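Side-chain contacts in activating signal cointegrator 1 complex subunit 3 (Homo sapiens, PDB 6YXQ), which unwinds alkylated DNA as an ATP-driven 3'-5' helicase, takes part in rescue of stalled ribosomes, and through this N-terminal region binds its partner subunit ASCC2: residues A98-L101 and F102-H106; I77-A80 and A81-V85. All blocks are in the same frame, centred on the assembly; numbering follows the deposited sequence.

Contact 1 of 2, residues A98-L101 and F102-H106; sequences AAFL and FMTFH
T104 grips the carbonyl oxygen of F100, one helical turn back, with two hydrogen bonds. The hydroxyl T104 OG1 donates to F100 O over 2.7 Å, and the amide T104 N does so over 2.9 Å, the latter distinctly bent at 136°. The two donors come to the carbonyl from opposite faces of its plane. Threonine suits this place because a chi1 of -68° sets OG1 beside its own backbone N, turned back toward the preceding turn, where a polar group on a helix can spend its hydrogen on a main-chain oxygen. A valine here, lacking the hydroxyl, would probably leave F100 O with the bent amide bond alone.

Other main-chain bonds follow the i to i+4 pattern of the helix. F102 N to A98 O is almost straight at 174°, and M103 N binds A99 O; toward the C-terminal part F105 N reaches L101 O over a longer 3.1 Å and also binds F102 O. H106 ND1 donates to M103 O, three residues back, over 2.9 Å and nearly in the imidazole plane.

The rings take part too: the hydroxyl T104 OG1 lies above one face of the F100 ring, toward its rim, while the methyl T104 CG2 sits over the centre of the F105 ring. The apolar pair L101 CD2 and F105 CE2 meets loosely at 4.4 Å.

Helix 91-105 is packed within a bundle. Small A98 and A99 let W51 come close, L101 reaches I84 of helix 64-85 and I119 of helix 113-123, and F102 and F105 both touch T138 of helix 128-142.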
ATOM      1  N   ALA A  98       9.835  11.559  32.301  1.00 76.52           N
ATOM      2  CA  ALA A  98      10.725  12.706  32.462  1.00 60.12           C
ATOM      3  C   ALA A  98      11.735  12.783  31.326  1.00 64.37           C
ATOM      4  O   ALA A  98      12.047  13.873  30.834  1.00 64.67           O
ATOM      5  CB  ALA A  98      11.441  12.637  33.811  1.00 44.63           C
ATOM      6  N   ALA A  99      12.269  11.634  30.906  1.00 71.30           N
ATOM      7  CA  ALA A  99      13.171  11.623  29.757  1.00 64.64           C
ATOM      8  C   ALA A  99      12.452  12.093  28.501  1.00 63.11           C
ATOM      9  O   ALA A  99      13.003  12.865  27.707  1.00 71.70           O
ATOM     10  CB  ALA A  99      13.751  10.226  29.550  1.00 51.59           C
ATOM     11  N   PHE A 100      11.209  11.647  28.321  1.00 73.22           N
ATOM     12  CA  PHE A 100      10.402  12.094  27.193  1.00 70.75           C
ATOM     13  C   PHE A 100      10.156  13.597  27.243  1.00 74.07           C
ATOM     14  O   PHE A 100      10.196  14.275  26.210  1.00 83.61           O
ATOM     15  CB  PHE A 100       9.077  11.336  27.181  1.00 65.36           C
ATOM     16  CG  PHE A 100       8.158  11.755  26.085  1.00 72.79           C
ATOM     17  CD1 PHE A 100       8.343  11.285  24.799  1.00 84.20           C
ATOM     18  CD2 PHE A 100       7.112  12.620  26.336  1.00 79.25           C
ATOM     19  CE1 PHE A 100       7.501  11.674  23.780  1.00 89.48           C
ATOM     20  CE2 PHE A 100       6.265  13.011  25.322  1.00 82.18           C
ATOM     21  CZ  PHE A 100       6.460  12.536  24.041  1.00 88.23           C
ATOM     22  N   LEU A 101       9.891  14.134  28.433  1.00 76.58           N
ATOM     23  CA  LEU A 101       9.693  15.574  28.571  1.00 72.41           C
ATOM     24  C   LEU A 101      10.962  16.333  28.211  1.00 77.70           C
ATOM     25  O   LEU A 101      10.929  17.265  27.397  1.00 56.28           O
ATOM     26  CB  LEU A 101       9.253  15.913  29.995  1.00 47.04           C
ATOM     27  CG  LEU A 101       7.813  15.538  30.332  1.00 50.15           C
ATOM     28  CD1 LEU A 101       7.500  15.903  31.758  1.00 59.27           C
ATOM     29  CD2 LEU A 101       6.835  16.212  29.380  1.00 51.75           C
ATOM     30  N   PHE A 102      12.092  15.940  28.810  1.00 85.49           N
ATOM     31  CA  PHE A 102      13.360  16.601  28.522  1.00 79.89           C
ATOM     32  C   PHE A 102      13.640  16.602  27.029  1.00 68.21           C
ATOM     33  O   PHE A 102      13.970  17.643  26.451  1.00 64.07           O
ATOM     34  CB  PHE A 102      14.499  15.922  29.282  1.00 68.87           C
ATOM     35  CG  PHE A 102      15.861  16.471  28.951  1.00 68.36           C
ATOM     36  CD1 PHE A 102      16.395  17.523  29.678  1.00 79.32           C
ATOM     37  CD2 PHE A 102      16.614  15.928  27.921  1.00 67.90           C
ATOM     38  CE1 PHE A 102      17.655  18.027  29.378  1.00 77.05           C
ATOM     39  CE2 PHE A 102      17.874  16.433  27.613  1.00 67.60           C
ATOM     40  CZ  PHE A 102      18.392  17.482  28.340  1.00 57.09           C
ATOM     41  N   MET A 103      13.491  15.442  26.382  1.00 73.51           N
ATOM     42  CA  MET A 103      13.755  15.360  24.950  1.00 76.35           C
ATOM     43  C   MET A 103      12.735  16.149  24.142  1.00 78.05           C
ATOM     44  O   MET A 103      13.042  16.605  23.035  1.00 80.96           O
ATOM     45  CB  MET A 103      13.774  13.898  24.509  1.00 63.18           C
ATOM     46  CG  MET A 103      14.901  13.106  25.134  1.00 66.62           C
ATOM     47  SD  MET A 103      16.510  13.793  24.715  1.00 66.27           S
ATOM     48  CE  MET A 103      16.358  13.833  22.937  1.00 69.09           C
ATOM     49  N   THR A 104      11.526  16.326  24.673  1.00 61.04           N
ATOM     50  CA  THR A 104      10.540  17.123  23.964  1.00 47.22           C
ATOM     51  C   THR A 104      10.943  18.590  23.912  1.00 63.96           C
ATOM     52  O   THR A 104      10.712  19.256  22.897  1.00 79.06           O
ATOM     53  CB  THR A 104       9.167  16.954  24.615  1.00 57.56           C
ATOM     54  OG1 THR A 104       8.704  15.611  24.409  1.00 66.24           O
ATOM     55  CG2 THR A 104       8.160  17.928  24.015  1.00 47.45           C
ATOM     56  N   PHE A 105      11.587  19.100  24.964  1.00 71.31           N
ATOM     57  CA  PHE A 105      11.864  20.526  25.085  1.00 65.30           C
ATOM     58  C   PHE A 105      13.345  20.869  25.006  1.00 63.26           C
ATOM     59  O   PHE A 105      13.702  22.037  25.185  1.00 71.97           O
ATOM     60  CB  PHE A 105      11.290  21.068  26.397  1.00 68.63           C
ATOM     61  CG  PHE A 105       9.791  21.001  26.488  1.00 64.13           C
ATOM     62  CD1 PHE A 105       8.995  21.844  25.730  1.00 68.02           C
ATOM     63  CD2 PHE A 105       9.176  20.105  27.346  1.00 62.13           C
ATOM     64  CE1 PHE A 105       7.610  21.785  25.820  1.00 66.13           C
ATOM     65  CE2 PHE A 105       7.796  20.043  27.439  1.00 53.66           C
ATOM     66  CZ  PHE A 105       7.014  20.884  26.676  1.00 55.92           C
ATOM     67  N   HIS A 106      14.221  19.896  24.741  1.00 62.20           N
ATOM     68  CA  HIS A 106      15.652  20.194  24.799  1.00 64.80           C
ATOM     69  C   HIS A 106      16.109  21.109  23.669  1.00 76.42           C
ATOM     70  O   HIS A 106      17.177  21.722  23.784  1.00 74.37           O
ATOM     71  CB  HIS A 106      16.477  18.899  24.828  1.00 52.99           C
ATOM     72  CG  HIS A 106      16.724  18.285  23.483  1.00 71.04           C
ATOM     73  ND1 HIS A 106      15.855  17.388  22.901  1.00 73.85           N
ATOM     74  CD2 HIS A 106      17.764  18.408  22.626  1.00 76.94           C
ATOM     75  CE1 HIS A 106      16.337  17.005  21.733  1.00 68.75           C
ATOM     76  NE2 HIS A 106      17.497  17.607  21.543  1.00 72.81           N
TER

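Contact 2 of 2, residues I77-A80 and A81-V85; sequences ILHA and AKQIV
A81 follows I77 by one turn of helix 64-85, and A81 N donates to I77 O over 2.9 Å, the first of a run of i to i+4 bonds. Its methyl CB, near the same I77 O, adds little bulk, as befits a buried position where A98 of helix 91-105 packs.

K82 N binds L78 O in the same way. The lysine chain, bent at chi2 and chi3, crosses the imidazole of H79 obliquely and leaves NZ 3.7 Å from H79 ND1. Long and flexible, it suits the border between core and solvent.

Q83 N donates to H79 O, and its side chain passes over the H79 ring. CD stands 3.9 Å above one face, offset toward the rim, with the amide plane turned 43° from the imidazole. H79 reaches there because CG is anti to the backbone N (chi1 -179°). Polar residues suit this exposed face, the flat imidazole offering a surface to the glutamine.

I84 N continues the series on A80 O; its branched side chain faces the buried side, touching I119 and F123 of helix 113-123.

The helix is thus two-sided: alanines and isoleucines pack on neighbouring helices, while K82 and Q83 each approach H79, without a hydrogen bond or salt bridge between the side chains. A positive charge on K82 would probably disfavour protonation of H79.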
ATOM      1  N   ILE A  77      11.749  18.453  36.570  1.00 73.91           N
ATOM      2  CA  ILE A  77      11.256  17.640  35.455  1.00 75.74           C
ATOM      3  C   ILE A  77      10.638  16.338  35.963  1.00 74.51           C
ATOM      4  O   ILE A  77       9.610  15.878  35.448  1.00 62.72           O
ATOM      5  CB  ILE A  77      12.381  17.364  34.440  1.00 63.43           C
ATOM      6  CG1 ILE A  77      12.967  18.668  33.909  1.00 60.90           C
ATOM      7  CG2 ILE A  77      11.857  16.529  33.291  1.00 53.23           C
ATOM      8  CD1 ILE A  77      14.150  18.464  32.983  1.00 61.62           C
ATOM      9  N   LEU A  78      11.263  15.714  36.965  1.00 68.41           N
ATOM     10  CA  LEU A  78      10.711  14.487  37.535  1.00 72.68           C
ATOM     11  C   LEU A  78       9.344  14.736  38.152  1.00 76.60           C
ATOM     12  O   LEU A  78       8.432  13.912  38.015  1.00 79.17           O
ATOM     13  CB  LEU A  78      11.661  13.920  38.586  1.00 73.82           C
ATOM     14  CG  LEU A  78      12.914  13.235  38.056  1.00 75.39           C
ATOM     15  CD1 LEU A  78      13.950  13.115  39.158  1.00 78.75           C
ATOM     16  CD2 LEU A  78      12.554  11.878  37.473  1.00 72.49           C
ATOM     17  N   HIS A  79       9.187  15.865  38.845  1.00 60.09           N
ATOM     18  CA  HIS A  79       7.890  16.210  39.415  1.00 65.14           C
ATOM     19  C   HIS A  79       6.844  16.414  38.320  1.00 65.93           C
ATOM     20  O   HIS A  79       5.705  15.932  38.433  1.00 65.53           O
ATOM     21  CB  HIS A  79       8.041  17.457  40.291  1.00 65.79           C
ATOM     22  CG  HIS A  79       6.776  17.889  40.961  1.00 78.32           C
ATOM     23  ND1 HIS A  79       5.911  17.003  41.565  1.00 87.69           N
ATOM     24  CD2 HIS A  79       6.233  19.117  41.129  1.00 82.27           C
ATOM     25  CE1 HIS A  79       4.886  17.665  42.069  1.00 90.23           C
ATOM     26  NE2 HIS A  79       5.056  18.949  41.817  1.00 86.08           N
ATOM     27  N   ALA A  80       7.218  17.117  37.244  1.00 51.85           N
ATOM     28  CA  ALA A  80       6.286  17.312  36.136  1.00 62.99           C
ATOM     29  C   ALA A  80       5.867  15.979  35.530  1.00 66.00           C
ATOM     30  O   ALA A  80       4.688  15.775  35.208  1.00 70.19           O
ATOM     31  CB  ALA A  80       6.906  18.209  35.065  1.00 45.51           C
ATOM     32  N   ALA A  81       6.818  15.061  35.363  1.00 70.02           N
ATOM     33  CA  ALA A  81       6.465  13.753  34.823  1.00 70.52           C
ATOM     34  C   ALA A  81       5.563  12.995  35.786  1.00 66.33           C
ATOM     35  O   ALA A  81       4.600  12.349  35.362  1.00 75.26           O
ATOM     36  CB  ALA A  81       7.720  12.946  34.501  1.00 58.35           C
ATOM     37  N   LYS A  82       5.836  13.085  37.089  1.00 62.52           N
ATOM     38  CA  LYS A  82       4.957  12.454  38.069  1.00 70.63           C
ATOM     39  C   LYS A  82       3.521  12.927  37.886  1.00 72.26           C
ATOM     40  O   LYS A  82       2.586  12.121  37.849  1.00 73.90           O
ATOM     41  CB  LYS A  82       5.442  12.745  39.491  1.00 55.85           C
ATOM     42  CG  LYS A  82       4.678  11.975  40.568  1.00 68.03           C
ATOM     43  CD  LYS A  82       4.522  12.787  41.850  1.00 94.60           C
ATOM     44  CE  LYS A  82       5.872  13.101  42.490  1.00103.96           C
ATOM     45  NZ  LYS A  82       5.745  13.948  43.715  1.00103.78           N
ATOM     46  N   GLN A  83       3.333  14.238  37.742  1.00 78.46           N
ATOM     47  CA  GLN A  83       1.989  14.761  37.506  1.00 66.02           C
ATOM     48  C   GLN A  83       1.404  14.226  36.200  1.00 76.10           C
ATOM     49  O   GLN A  83       0.244  13.799  36.160  1.00 77.11           O
ATOM     50  CB  GLN A  83       2.007  16.289  37.506  1.00 60.74           C
ATOM     51  CG  GLN A  83       2.484  16.888  38.813  1.00 62.13           C
ATOM     52  CD  GLN A  83       2.745  18.385  38.734  1.00 75.25           C
ATOM     53  OE1 GLN A  83       3.204  18.904  37.716  1.00 70.75           O
ATOM     54  NE2 GLN A  83       2.465  19.084  39.823  1.00 90.98           N
ATOM     55  N   ILE A  84       2.195  14.223  35.121  1.00 81.20           N
ATOM     56  CA  ILE A  84       1.666  13.804  33.820  1.00 74.39           C
ATOM     57  C   ILE A  84       1.432  12.299  33.784  1.00 82.13           C
ATOM     58  O   ILE A  84       0.356  11.833  33.389  1.00 77.37           O
ATOM     59  CB  ILE A  84       2.603  14.230  32.679  1.00 65.99           C
ATOM     60  CG1 ILE A  84       2.613  15.749  32.527  1.00 71.63           C
ATOM     61  CG2 ILE A  84       2.176  13.547  31.380  1.00 50.57           C
ATOM     62  CD1 ILE A  84       3.503  16.237  31.409  1.00 73.51           C
ATOM     63  N   VAL A  85       2.450  11.516  34.153  1.00 95.70           N
ATOM     64  CA  VAL A  85       2.362  10.064  34.017  1.00 89.58           C
ATOM     65  C   VAL A  85       1.435   9.476  35.077  1.00 83.39           C
ATOM     66  O   VAL A  85       0.664   8.551  34.798  1.00 84.93           O
ATOM     67  CB  VAL A  85       3.768   9.432  34.069  1.00 86.72           C
ATOM     68  CG1 VAL A  85       3.724   7.985  33.602  1.00 99.76           C
ATOM     69  CG2 VAL A  85       4.739  10.214  33.195  1.00 80.56           C
TER

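How the contacts relate
Contact 2 precedes contact 1 in the chain: contact 2 lies on helix 64-85 and contact 1 on helix 91-105, the next helix. Their centres are about 11 Å apart, and the two helices pack directly. A98 N comes within 3.4 Å of A81 CB, an approach that the small alanine methyl permits, and A98 O lies 3.6 Å from I77 CG2. One turn further on, L101 CD2 meets I84 CD1 at 3.9 Å. Both contacts belong to the helical N-terminal region required for binding ASCC2, yet neither touches the other protein chain of the assembly. They therefore describe internal packing of that region, with helix 128-142 touching both.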